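Local coordinates for protein acylneuraminate lyase (Mycoplasma synoviae, PDB 4N4P) that belongs to the dihydrodipicolinate synthetase family of TIM-barrel proteins and assembles as four chains, at residues 121-124 and 125-129; 166-169 and 170-174; 228-231 and 232-235. All blocks are in the same frame, centred on the assembly; numbering follows the deposited sequence.

Contact 1. Residues 121-124 and 125-129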
loop_
_atom_site.group_PDB
_atom_site.type_symbol
_atom_site.label_atom_id
_atom_site.label_comp_id
_atom_site.label_asym_id
_atom_site.label_seq_id
_atom_site.Cartn_x
_atom_site.Cartn_y
_atom_site.Cartn_z
ATOM N N THR A 121 -9.980 -12.467 -16.745
ATOM C CA THR A 121 -11.206 -12.049 -16.099
ATOM C C THR A 121 -12.323 -11.794 -17.139
ATOM O O THR A 121 -13.474 -12.200 -16.946
ATOM C CB THR A 121 -10.944 -10.813 -15.239
ATOM O OG1 THR A 121 -10.007 -11.165 -14.207
ATOM C CG2 THR A 121 -12.234 -10.309 -14.592
ATOM N N HIS A 122 -11.971 -11.129 -18.237
ATOM C CA HIS A 122 -12.928 -10.890 -19.327
ATOM C C HIS A 122 -13.469 -12.218 -19.862
ATOM O O HIS A 122 -14.677 -12.390 -20.023
ATOM C CB HIS A 122 -12.277 -10.078 -20.453
ATOM C CG HIS A 122 -13.225 -9.688 -21.545
ATOM N ND1 HIS A 122 -13.706 -8.403 -21.690
ATOM C CD2 HIS A 122 -13.788 -10.416 -22.534
ATOM C CE1 HIS A 122 -14.518 -8.359 -22.732
ATOM N NE2 HIS A 122 -14.594 -9.569 -23.253
ATOM N N HIS A 123 -12.565 -13.160 -20.112
ATOM C CA HIS A 123 -12.928 -14.461 -20.675
ATOM C C HIS A 123 -13.790 -15.268 -19.713
ATOM O O HIS A 123 -14.713 -15.975 -20.131
ATOM C CB HIS A 123 -11.666 -15.263 -21.064
ATOM C CG HIS A 123 -11.974 -16.520 -21.821
ATOM N ND1 HIS A 123 -12.093 -16.550 -23.195
ATOM C CD2 HIS A 123 -12.234 -17.780 -21.396
ATOM C CE1 HIS A 123 -12.386 -17.780 -23.587
ATOM N NE2 HIS A 123 -12.479 -18.546 -22.513
ATOM N N TYR A 124 -13.498 -15.141 -18.411
ATOM C CA TYR A 124 -14.296 -15.769 -17.364
ATOM C C TYR A 124 -15.729 -15.263 -17.417
ATOM O O TYR A 124 -16.652 -16.047 -17.455
ATOM C CB TYR A 124 -13.629 -15.449 -16.039
ATOM C CG TYR A 124 -14.399 -15.585 -14.750
ATOM C CD1 TYR A 124 -14.995 -14.463 -14.141
ATOM C CD2 TYR A 124 -14.450 -16.810 -14.078
ATOM C CE1 TYR A 124 -15.666 -14.577 -12.909
ATOM C CE2 TYR A 124 -15.100 -16.938 -12.851
ATOM C CZ TYR A 124 -15.692 -15.828 -12.261
ATOM O OH TYR A 124 -16.308 -15.993 -11.032
ATOM N N TYR A 125 -15.924 -13.945 -17.494
ATOM C CA TYR A 125 -17.300 -13.444 -17.562
ATOM C C TYR A 125 -17.997 -13.823 -18.880
ATOM O O TYR A 125 -19.190 -14.182 -18.892
ATOM C CB TYR A 125 -17.314 -11.951 -17.327
ATOM C CG TYR A 125 -17.172 -11.602 -15.864
ATOM C CD1 TYR A 125 -18.191 -11.916 -14.944
ATOM C CD2 TYR A 125 -16.049 -10.928 -15.408
ATOM C CE1 TYR A 125 -18.064 -11.571 -13.584
ATOM C CE2 TYR A 125 -15.911 -10.582 -14.071
ATOM C CZ TYR A 125 -16.917 -10.902 -13.169
ATOM O OH TYR A 125 -16.758 -10.530 -11.854
ATOM N N GLU A 126 -17.236 -13.802 -19.972
ATOM C CA GLU A 126 -17.735 -14.286 -21.269
ATOM C C GLU A 126 -18.267 -15.722 -21.178
ATOM O O GLU A 126 -19.367 -16.017 -21.620
ATOM C CB GLU A 126 -16.631 -14.238 -22.320
ATOM C CG GLU A 126 -16.334 -12.887 -22.874
ATOM C CD GLU A 126 -15.444 -12.992 -24.084
ATOM O OE1 GLU A 126 -14.211 -13.041 -23.920
ATOM O OE2 GLU A 126 -15.991 -13.010 -25.205
ATOM N N GLU A 127 -17.473 -16.626 -20.619
ATOM C CA GLU A 127 -17.912 -18.011 -20.484
ATOM C C GLU A 127 -19.204 -18.128 -19.648
ATOM O O GLU A 127 -20.101 -18.872 -20.006
ATOM C CB GLU A 127 -16.808 -18.860 -19.872
ATOM C CG GLU A 127 -15.630 -19.104 -20.779
ATOM C CD GLU A 127 -14.894 -20.376 -20.403
ATOM O OE1 GLU A 127 -13.666 -20.303 -20.194
ATOM O OE2 GLU A 127 -15.546 -21.439 -20.298
ATOM N N ILE A 128 -19.299 -17.398 -18.533
ATOM C CA ILE A 128 -20.514 -17.481 -17.711
ATOM C C ILE A 128 -21.735 -16.980 -18.507
ATOM O O ILE A 128 -22.810 -17.553 -18.429
ATOM C CB ILE A 128 -20.400 -16.708 -16.366
ATOM C CG1 ILE A 128 -19.174 -17.179 -15.575
ATOM C CG2 ILE A 128 -21.706 -16.893 -15.521
ATOM C CD1 ILE A 128 -18.769 -16.227 -14.412
ATOM N N SER A 129 -21.544 -15.933 -19.295
ATOM C CA SER A 129 -22.640 -15.322 -20.067
ATOM C C SER A 129 -23.281 -16.274 -21.076
ATOM O O SER A 129 -24.467 -16.187 -21.339
ATOM C CB SER A 129 -22.129 -14.091 -20.812
ATOM O OG SER A 129 -21.335 -14.466 -21.929
HETATM O O HOH W 1 -11.701 -13.617 -24.223
#
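Glu126 OE1 accepts a hydrogen from a water at 2.6 Å, and the same water lies 3.1 Å from His123 ND1, in the plane of the imidazole, so that it links two side chains three residues apart. One turn beyond His123, Glu127 OE1 lies 3.1 Å from His123 NE2, with carboxylate and ring planes 74° apart. Glu127 OE1 also forms a salt bridge with Lys273 of the second subunit. Acidic and imidazole groups suit this partly exposed flank, where water and a neighbouring chain can serve them.

The buried flank is aromatic. Tyr124 swings CG anti to its backbone N (chi1 162°), which turns its edge onto the face of Tyr125 in a T-shaped pair with centroids 5.0 Å apart. Ile128 CD1 sits over a face of Tyr124, 3.9 Å from the ring centroid, in a CH-pi contact, while Thr121 CG2 lies alongside Tyr125 CE2 at 3.7 Å. Tyrosine suits these places because its ring packs in the buried interface while its hydroxyl reaches a backbone carbonyl at the end of strand 105-108: Tyr124 OH bonds to Ile109 O and Tyr125 OH to Ala108 O. Backbone bonds such as Glu126 N to His122 O, 2.9 Å, set the spacing. This is an amphipathic helix of a beta-alpha-beta unit, packed on the strands of a TIM barrel.

Contact 2. Residues 166-169 and 170-174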
loop_
_atom_site.group_PDB
_atom_site.type_symbol
_atom_site.label_atom_id
_atom_site.label_comp_id
_atom_site.label_asym_id
_atom_site.label_seq_id
_atom_site.Cartn_x
_atom_site.Cartn_y
_atom_site.Cartn_z
ATOM N N SER A 166 -22.912 -3.761 -12.273
ATOM C CA SER A 166 -21.881 -4.272 -11.403
ATOM C C SER A 166 -22.325 -4.114 -9.969
ATOM O O SER A 166 -23.076 -3.175 -9.661
ATOM C CB SER A 166 -20.597 -3.454 -11.655
ATOM O OG SER A 166 -19.619 -3.636 -10.626
ATOM N N LYS A 167 -21.853 -5.022 -9.108
ATOM C CA LYS A 167 -21.930 -4.860 -7.674
ATOM C C LYS A 167 -20.652 -4.121 -7.272
ATOM O O LYS A 167 -19.543 -4.647 -7.458
ATOM C CB LYS A 167 -22.031 -6.225 -6.995
ATOM C CG LYS A 167 -22.054 -6.150 -5.486
ATOM C CD LYS A 167 -22.485 -7.493 -4.942
ATOM C CE LYS A 167 -22.410 -7.526 -3.446
ATOM N NZ LYS A 167 -21.025 -7.812 -3.030
ATOM N N TYR A 168 -20.815 -2.889 -6.778
ATOM C CA TYR A 168 -19.711 -2.011 -6.463
ATOM C C TYR A 168 -19.420 -2.030 -4.948
ATOM O O TYR A 168 -20.146 -1.437 -4.169
ATOM C CB TYR A 168 -20.003 -0.559 -6.948
ATOM C CG TYR A 168 -18.751 0.270 -6.837
ATOM C CD1 TYR A 168 -18.412 0.907 -5.638
ATOM C CD2 TYR A 168 -17.858 0.350 -7.907
ATOM C CE1 TYR A 168 -17.213 1.627 -5.519
ATOM C CE2 TYR A 168 -16.675 1.059 -7.797
ATOM C CZ TYR A 168 -16.353 1.684 -6.611
ATOM O OH TYR A 168 -15.160 2.379 -6.517
ATOM N N GLY A 169 -18.364 -2.731 -4.548
ATOM C CA GLY A 169 -18.056 -2.871 -3.123
ATOM C C GLY A 169 -16.810 -2.140 -2.638
ATOM O O GLY A 169 -16.436 -2.260 -1.456
ATOM N N ALA A 170 -16.166 -1.363 -3.494
ATOM C CA ALA A 170 -14.938 -0.697 -3.068
ATOM C C ALA A 170 -15.179 0.534 -2.185
ATOM O O ALA A 170 -16.268 1.118 -2.183
ATOM C CB ALA A 170 -14.070 -0.335 -4.278
ATOM N N THR A 171 -14.154 0.920 -1.432
ATOM C CA THR A 171 -14.214 2.152 -0.626
ATOM C C THR A 171 -13.890 3.432 -1.422
ATOM O O THR A 171 -13.882 4.555 -0.884
ATOM C CB THR A 171 -13.316 2.034 0.619
ATOM O OG1 THR A 171 -11.969 1.747 0.207
ATOM C CG2 THR A 171 -13.825 0.908 1.475
ATOM N N ASP A 172 -13.671 3.267 -2.718
ATOM C CA ASP A 172 -13.242 4.363 -3.550
ATOM C C ASP A 172 -14.504 5.018 -4.137
ATOM O O ASP A 172 -15.077 4.523 -5.116
ATOM C CB ASP A 172 -12.320 3.813 -4.634
ATOM C CG ASP A 172 -11.824 4.876 -5.580
ATOM O OD1 ASP A 172 -12.309 6.024 -5.509
ATOM O OD2 ASP A 172 -10.941 4.564 -6.388
ATOM N N LEU A 173 -14.946 6.120 -3.533
ATOM C CA LEU A 173 -16.149 6.786 -4.023
ATOM C C LEU A 173 -15.910 7.650 -5.261
ATOM O O LEU A 173 -16.868 8.001 -5.944
ATOM C CB LEU A 173 -16.848 7.569 -2.930
ATOM C CG LEU A 173 -17.288 6.659 -1.754
ATOM C CD1 LEU A 173 -18.111 7.435 -0.799
ATOM C CD2 LEU A 173 -18.070 5.448 -2.207
ATOM N N PHE A 174 -14.649 7.939 -5.570
ATOM C CA PHE A 174 -14.325 8.662 -6.803
ATOM C C PHE A 174 -14.514 7.710 -7.989
ATOM O O PHE A 174 -15.188 8.049 -8.950
ATOM C CB PHE A 174 -12.901 9.252 -6.749
ATOM C CG PHE A 174 -12.540 10.091 -7.938
ATOM C CD1 PHE A 174 -13.463 10.947 -8.517
ATOM C CD2 PHE A 174 -11.260 10.039 -8.479
ATOM C CE1 PHE A 174 -13.127 11.735 -9.607
ATOM C CE2 PHE A 174 -10.906 10.846 -9.595
ATOM C CZ PHE A 174 -11.851 11.677 -10.154
#
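Tyr168 reaches from the end of its strand across the following loop to Ala170 and Asp172. Its CB carries the ring with CG anti to the backbone N (chi1 -170°), a setting that carries the ring toward Ala170 and Asp172. Tyr168 CD1 passes 3.8 Å from Ala170 N, and its CE1 comes within 3.5 Å of Ala170 O, so one side of the ring follows the backbone of that residue. Farther out, CZ of Tyr168 packs against Ala170 CB at 3.8 Å; the small methyl suits a place where the loop must stay close to the phenol. At the tip, Tyr168 OH donates to Asp172 O over 2.6 Å. The hydroxyl lies in the carbonyl plane, on a lone pair, with a C=O...donor angle of 141°, and the carbonyl oxygen in turn sits near the plane of the ring. A short bond directed in this way fixes where the hydroxyl hydrogen points and ties the end of the strand to the residue that caps the helix.

Asp172 itself is the N-cap of helix 173-182. Its OD1 accepts a weak bond from Phe174 N, 3.0 Å, and a further one from Ala175 N, a role for which a short carboxylate is well suited. The rings of Tyr140 and Phe176 meet that of Tyr168. At the helix start, Leu173 packs on Leu173 of the third subunit. The whole is a strand-to-helix loop of a TIM-barrel beta-alpha-beta unit, closed by a tyrosine and an N-cap.

Contact 3. Residues 228-231 and 232-235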
loop_
_atom_site.group_PDB
_atom_site.type_symbol
_atom_site.label_atom_id
_atom_site.label_comp_id
_atom_site.label_asym_id
_atom_site.label_seq_id
_atom_site.Cartn_x
_atom_site.Cartn_y
_atom_site.Cartn_z
ATOM N N ALA A 228 -36.326 12.626 1.525
ATOM C CA ALA A 228 -37.105 13.727 2.118
ATOM C C ALA A 228 -36.321 15.039 2.209
ATOM O O ALA A 228 -36.860 16.067 2.660
ATOM C CB ALA A 228 -37.603 13.343 3.488
ATOM N N ASN A 229 -35.060 15.010 1.782
ATOM C CA ASN A 229 -34.181 16.187 1.820
ATOM C C ASN A 229 -33.905 16.671 3.236
ATOM O O ASN A 229 -33.640 17.862 3.457
ATOM C CB ASN A 229 -34.742 17.341 0.949
ATOM C CG ASN A 229 -35.073 16.889 -0.435
ATOM O OD1 ASN A 229 -34.221 16.334 -1.126
ATOM N ND2 ASN A 229 -36.316 17.109 -0.862
ATOM N N ASP A 230 -33.945 15.750 4.189
ATOM C CA ASP A 230 -33.674 16.095 5.570
ATOM C C ASP A 230 -32.175 15.863 5.774
ATOM O O ASP A 230 -31.759 14.807 6.255
ATOM C CB ASP A 230 -34.525 15.232 6.495
ATOM C CG ASP A 230 -34.385 15.630 7.966
ATOM O OD1 ASP A 230 -33.439 16.362 8.343
ATOM O OD2 ASP A 230 -35.227 15.175 8.756
ATOM N N LYS A 231 -31.378 16.857 5.381
ATOM C CA LYS A 231 -29.920 16.708 5.318
ATOM C C LYS A 231 -29.325 16.374 6.666
ATOM O O LYS A 231 -28.413 15.552 6.758
ATOM C CB LYS A 231 -29.252 18.004 4.857
ATOM C CG LYS A 231 -29.822 18.655 3.659
ATOM C CD LYS A 231 -29.505 17.869 2.437
ATOM C CE LYS A 231 -29.477 18.828 1.269
ATOM N NZ LYS A 231 -30.655 19.733 1.299
ATOM N N GLU A 232 -29.819 17.049 7.708
ATOM C CA GLU A 232 -29.347 16.804 9.060
ATOM C C GLU A 232 -29.616 15.377 9.522
ATOM O O GLU A 232 -28.757 14.786 10.184
ATOM C CB GLU A 232 -29.918 17.819 10.077
ATOM C CG GLU A 232 -29.340 19.246 9.887
ATOM C CD GLU A 232 -27.834 19.319 10.144
ATOM O OE1 GLU A 232 -27.383 19.050 11.293
ATOM O OE2 GLU A 232 -27.092 19.636 9.187
ATOM N N ALA A 233 -30.802 14.849 9.192
ATOM C CA ALA A 233 -31.157 13.479 9.595
ATOM C C ALA A 233 -30.286 12.472 8.867
ATOM O O ALA A 233 -29.863 11.474 9.465
ATOM C CB ALA A 233 -32.663 13.175 9.349
ATOM N N VAL A 234 -29.986 12.735 7.595
ATOM C CA VAL A 234 -29.098 11.825 6.847
ATOM C C VAL A 234 -27.761 11.709 7.605
ATOM O O VAL A 234 -27.227 10.619 7.773
ATOM C CB VAL A 234 -28.845 12.310 5.420
ATOM C CG1 VAL A 234 -27.720 11.497 4.757
ATOM C CG2 VAL A 234 -30.122 12.195 4.583
ATOM N N MET A 235 -27.214 12.850 8.019
ATOM C CA MET A 235 -25.967 12.849 8.812
ATOM C C MET A 235 -26.094 12.078 10.115
ATOM O O MET A 235 -25.270 11.222 10.405
ATOM C CB MET A 235 -25.514 14.275 9.130
ATOM C CG MET A 235 -25.344 15.103 7.873
ATOM S SD MET A 235 -24.967 16.827 8.254
ATOM C CE MET A 235 -25.458 17.597 6.701
HETATM O O HOH W 2 -32.073 18.861 7.891
#
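Asp230 lays its carboxylate against Ala233, three residues on, with CG 3.3 Å from the alanine CB. Its CG stands anti to the backbone N (chi1 -175°), which brings the carboxylate back over the first turn of the helix. There OD1 of Asp230 accepts from Ala233 N at 3.2 Å, but the N-H meets a face of the carboxylate, 64° out of its plane. A water adds a second grip, donating to Asp230 OD1 at 2.9 Å and accepting from Glu232 N at 2.9 Å. The negative group thus meets two early N-H groups, one through water, and would probably be stabilised by the helix end. Alanine suits its place because its small methyl fits against the same face that the N-H meets.

A turn apart, Met235 N bonds to Lys231 O at 3.2 Å, which brings Met235 CG to 3.3 Å from that oxygen. The bent lysine chain heads for the third subunit, where NZ bonds to Asn229 and the ammonium makes a cation-pi contact with Trp226, both of that subunit. Val234 packs on Ala225 and Trp226 of its own chain. Asn229 of the same chain, with positive phi, ends helix 212-227 in a Schellman motif, and Asp230 at once begins helix 231-248 as its N-cap: a short helix-to-helix link after the last barrel strand, at the third-subunit interface.

Along the chain the contacts follow in series, all within the range of one family. Contact 1 lies on helix 118-131, between strands 105-108 and 136-139; contact 2 spans the passage from strand 163-168 to helix 173-182, and its strand neighbours 136-139 in the parallel sheet. Their centres are 21 Å apart and they do not touch. Contact 3 joins helices 212-227 and 231-248, after the last barrel strand; its centre is 23 Å from that of contact 2 and 41 Å from that of contact 1, across the chain's centre. Each of the three lies within reach of a neighbouring subunit, contact 1 of the second and contacts 2 and 3 of the third.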